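Local coordinates for protein 6-phospho-beta-glucosidase (Thermotoga maritima, PDB 1UP7) that hydrolyses cellobiose 6'-phosphate to glucose 6-phosphate and glucose, using NAD+ and a manganese ion as cofactors, at residues Ile161-Arg172 with Gly292-Leu303. Numbering follows the deposited sequence.
Sequences IGLCNVPINFIR and GGSMYSTAAAHL. With G6P (6-O-phosphono-alpha-D-glucopyranose), chain J; NAD (nicotinamide-adenine-dinucleotide), chain I.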
ATOM      1  N   ILE A 161      -6.210  16.243  18.440  1.00 18.82           N
ATOM      2  CA  ILE A 161      -5.791  15.032  19.105  1.00 18.44           C
ATOM      3  C   ILE A 161      -6.920  14.476  19.940  1.00 18.45           C
ATOM      4  O   ILE A 161      -7.344  15.120  20.901  1.00 18.28           O
ATOM      5  CB  ILE A 161      -4.557  15.312  19.992  1.00 18.35           C
ATOM      6  CG1 ILE A 161      -3.456  15.979  19.174  1.00 18.07           C
ATOM      7  CG2 ILE A 161      -4.073  14.030  20.638  1.00 15.80           C
ATOM      8  CD1 ILE A 161      -2.218  16.425  20.034  1.00 16.37           C
ATOM      9  N   GLY A 162      -7.383  13.284  19.579  1.00 18.34           N
ATOM     10  CA  GLY A 162      -8.458  12.625  20.296  1.00 18.64           C
ATOM     11  C   GLY A 162      -7.905  11.856  21.474  1.00 19.12           C
ATOM     12  O   GLY A 162      -6.899  11.136  21.364  1.00 19.29           O
ATOM     13  N   LEU A 163      -8.561  12.015  22.608  1.00 19.46           N
ATOM     14  CA  LEU A 163      -8.133  11.370  23.842  1.00 20.24           C
ATOM     15  C   LEU A 163      -9.269  10.575  24.438  1.00 20.65           C
ATOM     16  O   LEU A 163     -10.416  10.840  24.159  1.00 20.42           O
ATOM     17  CB  LEU A 163      -7.721  12.428  24.840  1.00 20.55           C
ATOM     18  CG  LEU A 163      -6.355  12.343  25.459  1.00 21.81           C
ATOM     19  CD1 LEU A 163      -5.310  12.314  24.366  1.00 21.44           C
ATOM     20  CD2 LEU A 163      -6.186  13.542  26.353  1.00 21.20           C
ATOM     21  N   CYS A 164      -8.931   9.613  25.280  1.00 21.92           N
ATOM     22  CA  CYS A 164      -9.903   8.821  26.024  1.00 23.37           C
ATOM     23  C   CYS A 164      -9.135   8.348  27.259  1.00 22.88           C
ATOM     24  O   CYS A 164      -7.897   8.503  27.300  1.00 22.92           O
ATOM     25  CB  CYS A 164     -10.409   7.686  25.117  1.00 24.55           C
ATOM     26  SG  CYS A 164     -11.231   6.275  25.885  1.00 31.43           S
ATOM     27  N   ASN A 165      -9.836   7.813  28.270  1.00 22.53           N
ATOM     28  CA  ASN A 165      -9.160   7.445  29.530  1.00 22.43           C
ATOM     29  C   ASN A 165      -8.768   5.980  29.715  1.00 22.18           C
ATOM     30  O   ASN A 165      -8.101   5.662  30.699  1.00 22.25           O
ATOM     31  CB  ASN A 165      -9.881   7.976  30.803  1.00 23.38           C
ATOM     32  CG  ASN A 165     -11.224   7.253  31.103  1.00 25.04           C
ATOM     33  OD1 ASN A 165     -11.798   6.603  30.224  1.00 28.10           O
ATOM     34  ND2 ASN A 165     -11.740   7.418  32.324  1.00 22.52           N
ATOM     35  N   VAL A 166      -9.142   5.085  28.801  1.00 22.29           N
ATOM     36  CA  VAL A 166      -8.771   3.668  29.016  1.00 22.47           C
ATOM     37  C   VAL A 166      -7.275   3.356  28.956  1.00 21.85           C
ATOM     38  O   VAL A 166      -6.784   2.613  29.815  1.00 22.29           O
ATOM     39  CB  VAL A 166      -9.690   2.582  28.287  1.00 23.87           C
ATOM     40  CG1 VAL A 166     -11.040   3.178  27.771  1.00 25.42           C
ATOM     41  CG2 VAL A 166      -8.950   1.813  27.202  1.00 24.06           C
ATOM     42  N   PRO A 167      -6.518   3.954  28.023  1.00 21.29           N
ATOM     43  CA  PRO A 167      -5.075   3.699  27.986  1.00 20.62           C
ATOM     44  C   PRO A 167      -4.444   4.097  29.301  1.00 20.70           C
ATOM     45  O   PRO A 167      -3.786   3.243  29.928  1.00 21.13           O
ATOM     46  CB  PRO A 167      -4.568   4.582  26.838  1.00 21.04           C
ATOM     47  CG  PRO A 167      -5.789   4.829  25.962  1.00 21.31           C
ATOM     48  CD  PRO A 167      -6.926   4.916  26.967  1.00 21.68           C
ATOM     49  N   ILE A 168      -4.669   5.323  29.768  1.00 20.48           N
ATOM     50  CA  ILE A 168      -4.032   5.726  31.031  1.00 20.85           C
ATOM     51  C   ILE A 168      -4.470   4.907  32.217  1.00 20.84           C
ATOM     52  O   ILE A 168      -3.679   4.633  33.122  1.00 21.39           O
ATOM     53  CB  ILE A 168      -4.167   7.246  31.348  1.00 22.07           C
ATOM     54  CG1 ILE A 168      -3.142   7.629  32.439  1.00 21.75           C
ATOM     55  CG2 ILE A 168      -5.650   7.666  31.729  1.00 20.46           C
ATOM     56  CD1 ILE A 168      -2.705   9.060  32.339  1.00 24.59           C
ATOM     57  N   ASN A 169      -5.722   4.488  32.225  1.00 21.08           N
ATOM     58  CA  ASN A 169      -6.182   3.647  33.313  1.00 21.68           C
ATOM     59  C   ASN A 169      -5.486   2.309  33.287  1.00 21.29           C
ATOM     60  O   ASN A 169      -5.088   1.807  34.335  1.00 21.23           O
ATOM     61  CB  ASN A 169      -7.703   3.471  33.262  1.00 23.13           C
ATOM     62  CG  ASN A 169      -8.427   4.669  33.827  1.00 25.07           C
ATOM     63  OD1 ASN A 169      -8.000   5.237  34.828  1.00 27.40           O
ATOM     64  ND2 ASN A 169      -9.511   5.077  33.178  1.00 28.57           N
ATOM     65  N   PHE A 170      -5.313   1.742  32.089  1.00 21.26           N
ATOM     66  CA  PHE A 170      -4.602   0.489  31.994  1.00 21.64           C
ATOM     67  C   PHE A 170      -3.149   0.634  32.416  1.00 20.85           C
ATOM     68  O   PHE A 170      -2.614  -0.207  33.171  1.00 20.71           O
ATOM     69  CB  PHE A 170      -4.668  -0.174  30.608  1.00 22.65           C
ATOM     70  CG  PHE A 170      -3.999  -1.532  30.613  1.00 27.00           C
ATOM     71  CD1 PHE A 170      -4.676  -2.649  31.110  1.00 27.44           C
ATOM     72  CD2 PHE A 170      -2.647  -1.671  30.238  1.00 28.97           C
ATOM     73  CE1 PHE A 170      -4.053  -3.905  31.167  1.00 28.92           C
ATOM     74  CE2 PHE A 170      -2.022  -2.916  30.291  1.00 30.04           C
ATOM     75  CZ  PHE A 170      -2.730  -4.040  30.747  1.00 30.33           C
ATOM     76  N   ILE A 171      -2.498   1.688  31.918  1.00 20.30           N
ATOM     77  CA  ILE A 171      -1.088   1.960  32.255  1.00 20.02           C
ATOM     78  C   ILE A 171      -0.933   2.117  33.764  1.00 20.23           C
ATOM     79  O   ILE A 171       0.017   1.596  34.366  1.00 20.90           O
ATOM     80  CB  ILE A 171      -0.542   3.224  31.472  1.00 20.27           C
ATOM     81  CG1 ILE A 171      -0.091   2.844  30.054  1.00 20.53           C
ATOM     82  CG2 ILE A 171       0.627   3.874  32.189  1.00 20.05           C
ATOM     83  CD1 ILE A 171      -0.100   3.987  29.054  1.00 19.03           C
ATOM     84  N   ARG A 172      -1.882   2.815  34.391  1.00 20.73           N
ATOM     85  CA  ARG A 172      -1.897   2.941  35.859  1.00 21.38           C
ATOM     86  C   ARG A 172      -2.025   1.603  36.569  1.00 20.74           C
ATOM     87  O   ARG A 172      -1.314   1.341  37.526  1.00 20.87           O
ATOM     88  CB  ARG A 172      -3.016   3.888  36.288  1.00 22.23           C
ATOM     89  CG  ARG A 172      -2.853   4.500  37.700  1.00 25.06           C
ATOM     90  CD  ARG A 172      -4.176   4.554  38.511  1.00 30.67           C
ATOM     91  NE  ARG A 172      -5.336   4.023  37.757  1.00 33.04           N
ATOM     92  CZ  ARG A 172      -5.857   2.796  37.914  1.00 33.95           C
ATOM     93  NH1 ARG A 172      -5.338   1.947  38.810  1.00 33.68           N
ATOM     94  NH2 ARG A 172      -6.898   2.418  37.170  1.00 33.41           N
ATOM     95  N   GLY A 292     -17.150   7.784  35.482  1.00 23.56           N
ATOM     96  CA  GLY A 292     -16.237   6.818  34.877  1.00 23.36           C
ATOM     97  C   GLY A 292     -15.186   7.524  34.046  1.00 23.79           C
ATOM     98  O   GLY A 292     -14.452   6.896  33.255  1.00 25.13           O
ATOM     99  N   GLY A 293     -15.083   8.832  34.217  1.00 23.38           N
ATOM    100  CA  GLY A 293     -14.207   9.622  33.369  1.00 23.99           C
ATOM    101  C   GLY A 293     -12.898   9.971  34.054  1.00 24.78           C
ATOM    102  O   GLY A 293     -12.016  10.650  33.498  1.00 25.43           O
ATOM    103  N   SER A 294     -12.730   9.485  35.259  1.00 25.00           N
ATOM    104  CA  SER A 294     -11.516   9.819  35.968  1.00 26.16           C
ATOM    105  C   SER A 294     -10.203   9.516  35.208  1.00 26.45           C
ATOM    106  O   SER A 294     -10.108   8.604  34.350  1.00 26.60           O
ATOM    107  CB  SER A 294     -11.542   9.215  37.371  1.00 27.20           C
ATOM    108  OG  SER A 294     -12.517   9.942  38.139  1.00 30.32           O
ATOM    109  N   MET A 295      -9.190  10.308  35.550  1.00 26.54           N
ATOM    110  CA  MET A 295      -7.886  10.278  34.911  1.00 26.37           C
ATOM    111  C   MET A 295      -7.852  10.803  33.483  1.00 25.65           C
ATOM    112  O   MET A 295      -6.785  10.897  32.859  1.00 25.85           O
ATOM    113  CB  MET A 295      -7.177   8.941  35.115  1.00 27.69           C
ATOM    114  CG  MET A 295      -6.396   8.966  36.432  1.00 30.73           C
ATOM    115  SD  MET A 295      -5.262   7.562  36.712  1.00 43.39           S
ATOM    116  CE  MET A 295      -5.150   6.839  35.183  1.00 38.43           C
ATOM    117  N   TYR A 296      -9.001  11.201  32.964  1.00 25.32           N
ATOM    118  CA  TYR A 296      -9.019  11.959  31.715  1.00 25.17           C
ATOM    119  C   TYR A 296      -8.135  13.186  31.920  1.00 24.84           C
ATOM    120  O   TYR A 296      -7.378  13.577  31.026  1.00 25.45           O
ATOM    121  CB  TYR A 296     -10.441  12.426  31.410  1.00 26.32           C
ATOM    122  CG  TYR A 296     -11.218  11.638  30.346  1.00 29.14           C
ATOM    123  CD1 TYR A 296     -12.011  10.542  30.690  1.00 33.26           C
ATOM    124  CD2 TYR A 296     -11.214  12.030  29.010  1.00 32.75           C
ATOM    125  CE1 TYR A 296     -12.756   9.833  29.704  1.00 34.02           C
ATOM    126  CE2 TYR A 296     -11.957  11.330  28.033  1.00 33.49           C
ATOM    127  CZ  TYR A 296     -12.717  10.251  28.395  1.00 33.64           C
ATOM    128  OH  TYR A 296     -13.443   9.573  27.442  1.00 38.47           O
ATOM    129  N   SER A 297      -8.216  13.772  33.117  1.00 24.40           N
ATOM    130  CA  SER A 297      -7.441  14.947  33.539  1.00 24.35           C
ATOM    131  C   SER A 297      -5.956  14.814  33.348  1.00 23.87           C
ATOM    132  O   SER A 297      -5.319  15.639  32.685  1.00 24.81           O
ATOM    133  CB  SER A 297      -7.623  15.142  35.049  1.00 25.06           C
ATOM    134  OG  SER A 297      -6.700  14.321  35.786  1.00 28.91           O
ATOM    135  N   THR A 298      -5.391  13.815  34.015  1.00 23.28           N
ATOM    136  CA  THR A 298      -3.981  13.531  33.883  1.00 23.05           C
ATOM    137  C   THR A 298      -3.644  13.310  32.416  1.00 22.17           C
ATOM    138  O   THR A 298      -2.600  13.786  31.954  1.00 22.96           O
ATOM    139  CB  THR A 298      -3.572  12.293  34.704  1.00 23.60           C
ATOM    140  OG1 THR A 298      -3.932  12.504  36.068  1.00 26.06           O
ATOM    141  CG2 THR A 298      -2.029  12.191  34.803  1.00 26.03           C
ATOM    142  N   ALA A 299      -4.494  12.597  31.674  1.00 20.85           N
ATOM    143  CA  ALA A 299      -4.092  12.252  30.315  1.00 20.19           C
ATOM    144  C   ALA A 299      -3.937  13.549  29.509  1.00 19.94           C
ATOM    145  O   ALA A 299      -2.985  13.702  28.755  1.00 19.71           O
ATOM    146  CB  ALA A 299      -5.068  11.276  29.652  1.00 19.96           C
ATOM    147  N   ALA A 300      -4.851  14.491  29.717  1.00 19.09           N
ATOM    148  CA  ALA A 300      -4.810  15.734  28.980  1.00 19.07           C
ATOM    149  C   ALA A 300      -3.658  16.652  29.401  1.00 18.90           C
ATOM    150  O   ALA A 300      -2.991  17.246  28.544  1.00 18.41           O
ATOM    151  CB  ALA A 300      -6.140  16.457  29.073  1.00 19.16           C
ATOM    152  N   ALA A 301      -3.444  16.762  30.710  1.00 18.40           N
ATOM    153  CA  ALA A 301      -2.409  17.624  31.257  1.00 18.47           C
ATOM    154  C   ALA A 301      -1.018  17.101  30.897  1.00 18.55           C
ATOM    155  O   ALA A 301      -0.137  17.885  30.510  1.00 18.44           O
ATOM    156  CB  ALA A 301      -2.562  17.750  32.784  1.00 17.77           C
ATOM    157  N   HIS A 302      -0.835  15.791  31.044  1.00 18.64           N
ATOM    158  CA  HIS A 302       0.407  15.126  30.693  1.00 19.60           C
ATOM    159  C   HIS A 302       0.702  15.286  29.193  1.00 18.91           C
ATOM    160  O   HIS A 302       1.841  15.588  28.815  1.00 18.80           O
ATOM    161  CB  HIS A 302       0.352  13.651  31.128  1.00 20.24           C
ATOM    162  CG  HIS A 302       0.722  13.437  32.566  1.00 25.55           C
ATOM    163  ND1 HIS A 302       1.403  12.315  33.006  1.00 28.69           N
ATOM    164  CD2 HIS A 302       0.533  14.215  33.664  1.00 26.64           C
ATOM    165  CE1 HIS A 302       1.604  12.407  34.310  1.00 28.65           C
ATOM    166  NE2 HIS A 302       1.085  13.549  34.731  1.00 28.81           N
ATOM    167  N   LEU A 303      -0.333  15.129  28.360  1.00 18.33           N
ATOM    168  CA  LEU A 303      -0.231  15.366  26.917  1.00 18.57           C
ATOM    169  C   LEU A 303       0.239  16.792  26.605  1.00 18.59           C
ATOM    170  O   LEU A 303       1.190  16.992  25.845  1.00 18.92           O
ATOM    171  CB  LEU A 303      -1.547  15.059  26.190  1.00 17.62           C
ATOM    172  CG  LEU A 303      -1.462  15.321  24.676  1.00 18.97           C
ATOM    173  CD1 LEU A 303      -0.368  14.440  23.993  1.00 16.63           C
ATOM    174  CD2 LEU A 303      -2.826  15.200  23.941  1.00 17.63           C
TER
HETATM  175  C1  G6P J1417     -15.177   5.514  30.643  1.00 60.29           C
HETATM  176  C2  G6P J1417     -14.950   5.855  29.144  1.00 59.37           C
HETATM  177  C3  G6P J1417     -15.400   7.289  28.866  1.00 59.26           C
HETATM  178  C4  G6P J1417     -16.885   7.366  29.182  1.00 58.48           C
HETATM  179  C5  G6P J1417     -17.073   7.083  30.685  1.00 58.06           C
HETATM  180  C6  G6P J1417     -18.551   7.101  31.050  1.00 55.32           C
HETATM  181  O1  G6P J1417     -14.841   4.162  31.005  1.00 60.16           O
HETATM  182  O2  G6P J1417     -13.592   5.720  28.726  1.00 58.61           O
HETATM  183  O3  G6P J1417     -15.117   7.715  27.529  1.00 59.68           O
HETATM  184  O4  G6P J1417     -17.426   8.620  28.764  1.00 56.62           O
HETATM  185  O5  G6P J1417     -16.536   5.787  31.055  1.00 59.56           O
HETATM  186  O6  G6P J1417     -18.743   7.554  32.381  1.00 52.15           O
HETATM  187  P   G6P J1417     -20.132   8.237  32.826  1.00 48.03           P
HETATM  188  O1P G6P J1417     -19.904   8.768  34.222  1.00 50.36           O
HETATM  189  O2P G6P J1417     -21.327   7.298  32.869  1.00 47.42           O
HETATM  190  O3P G6P J1417     -20.397   9.364  31.867  1.00 46.24           O
HETATM  191  PA  NAD I1416     -21.607  17.325  30.570  1.00 39.58           P
HETATM  192  O1A NAD I1416     -23.025  17.040  30.278  1.00 39.58           O
HETATM  193  O2A NAD I1416     -21.308  17.828  31.999  1.00 42.49           O
HETATM  194  O5B NAD I1416     -21.185  18.441  29.474  1.00 36.88           O
HETATM  195  C5B NAD I1416     -20.083  19.276  29.718  1.00 31.06           C
HETATM  196  C4B NAD I1416     -20.459  20.731  29.468  1.00 27.54           C
HETATM  197  O4B NAD I1416     -20.606  20.977  28.071  1.00 29.02           O
HETATM  198  C3B NAD I1416     -21.758  21.186  30.121  1.00 26.05           C
HETATM  199  O3B NAD I1416     -21.441  22.205  31.058  1.00 21.96           O
HETATM  200  C2B NAD I1416     -22.603  21.735  28.970  1.00 25.76           C
HETATM  201  O2B NAD I1416     -23.307  22.906  29.329  1.00 23.91           O
HETATM  202  C1B NAD I1416     -21.520  22.072  27.960  1.00 26.16           C
HETATM  203  N9A NAD I1416     -21.967  22.165  26.573  1.00 26.81           N
HETATM  204  C8A NAD I1416     -22.948  21.457  25.906  1.00 24.99           C
HETATM  205  N7A NAD I1416     -22.939  21.893  24.628  1.00 27.63           N
HETATM  206  C5A NAD I1416     -21.962  22.802  24.451  1.00 25.50           C
HETATM  207  C6A NAD I1416     -21.535  23.561  23.368  1.00 27.10           C
HETATM  208  N6A NAD I1416     -22.107  23.459  22.173  1.00 24.93           N
HETATM  209  N1A NAD I1416     -20.485  24.455  23.541  1.00 26.83           N
HETATM  210  C2A NAD I1416     -19.884  24.602  24.780  1.00 25.65           C
HETATM  211  N3A NAD I1416     -20.337  23.868  25.849  1.00 25.38           N
HETATM  212  C4A NAD I1416     -21.354  22.992  25.680  1.00 26.29           C
HETATM  213  O3  NAD I1416     -20.817  15.956  30.269  1.00 39.74           O
HETATM  214  PN  NAD I1416     -19.382  15.486  30.802  1.00 36.98           P
HETATM  215  O1N NAD I1416     -19.682  14.232  31.538  1.00 41.41           O
HETATM  216  O2N NAD I1416     -18.619  16.538  31.439  1.00 39.33           O
HETATM  217  O5D NAD I1416     -18.560  15.160  29.469  1.00 39.15           O
HETATM  218  C5D NAD I1416     -18.487  16.011  28.340  1.00 36.12           C
HETATM  219  C4D NAD I1416     -18.008  15.173  27.144  1.00 37.30           C
HETATM  220  O4D NAD I1416     -16.715  14.605  27.348  1.00 36.78           O
HETATM  221  C3D NAD I1416     -18.929  13.993  26.867  1.00 35.07           C
HETATM  222  O3D NAD I1416     -19.036  13.919  25.478  1.00 35.30           O
HETATM  223  C2D NAD I1416     -18.189  12.781  27.423  1.00 35.83           C
HETATM  224  O2D NAD I1416     -18.476  11.552  26.776  1.00 33.84           O
HETATM  225  C1D NAD I1416     -16.732  13.174  27.345  1.00 37.91           C
HETATM  226  N1N NAD I1416     -16.043  12.819  28.589  1.00 43.50           N
HETATM  227  C2N NAD I1416     -15.351  13.849  29.185  1.00 44.47           C
HETATM  228  C3N NAD I1416     -14.657  13.663  30.355  1.00 47.55           C
HETATM  229  C7N NAD I1416     -13.936  14.844  30.964  1.00 50.35           C
HETATM  230  O7N NAD I1416     -12.621  14.754  31.477  1.00 51.89           O
HETATM  231  N7N NAD I1416     -14.579  16.021  30.999  1.00 52.29           N
HETATM  232  C4N NAD I1416     -14.680  12.386  30.921  1.00 49.80           C
HETATM  233  C5N NAD I1416     -15.376  11.317  30.324  1.00 47.38           C
HETATM  234  C6N NAD I1416     -16.067  11.553  29.135  1.00 46.00           C
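Where the edge strand of the parallel Rossmann sheet runs out and turns into helix 166-177, Asn-165 comes within 5.0 Å of Tyr-296, CA to CA, at the start of helix 296-308, and both line the active site. The amide of Asn-165 suits a place between protein and sugar. Its ND2 gives one hydrogen bond to Gly-292 O (2.9 Å) and another to Ser-294 O (2.9 Å), both acceptors lying near the amide plane; this fixes the amide's rotation and presents OD1 to O2 of glucose 6-phosphate. CG sits between the backbone N and the carbonyl carbon (chi1 71°), which also brings the amide against CE1 of Tyr-296, the two planes 34° apart. That ring has the Cys-164/Asn-165 backbone over one face and nicotinamide C4N over the opposite one, both offset toward the rim, while Tyr-296 OH and sugar O3 share a hydrogen bond (2.5 Å). Replacing Tyr-296 with an alanine would probably cost O3 this partner and open a gap between Asn-165 and the nicotinamide. Gly-293 has no side chain, and a CB there would run into C4N. Cys-164, a residue of the manganese site, points its CB away from helix 296-308, and its SG lies 3.7 Å from sugar O2. Behind the pocket the contact becomes apolar: Leu-163 CD2 lies on Ala-300 CA (3.7 Å), where small alanines let the leucine just past the strand come close to the helix backbone, and Ile-161 meets Leu-303 tip to tip. Flexible Met-295, at the N-cap position, bends at chi3 (14°) to lay CE on Ile-168 CG1 (3.5 Å). Arg-172, salt-bridged to Glu-176, has Met-295 SD at its guanidinium edge, 3.7 Å from NE.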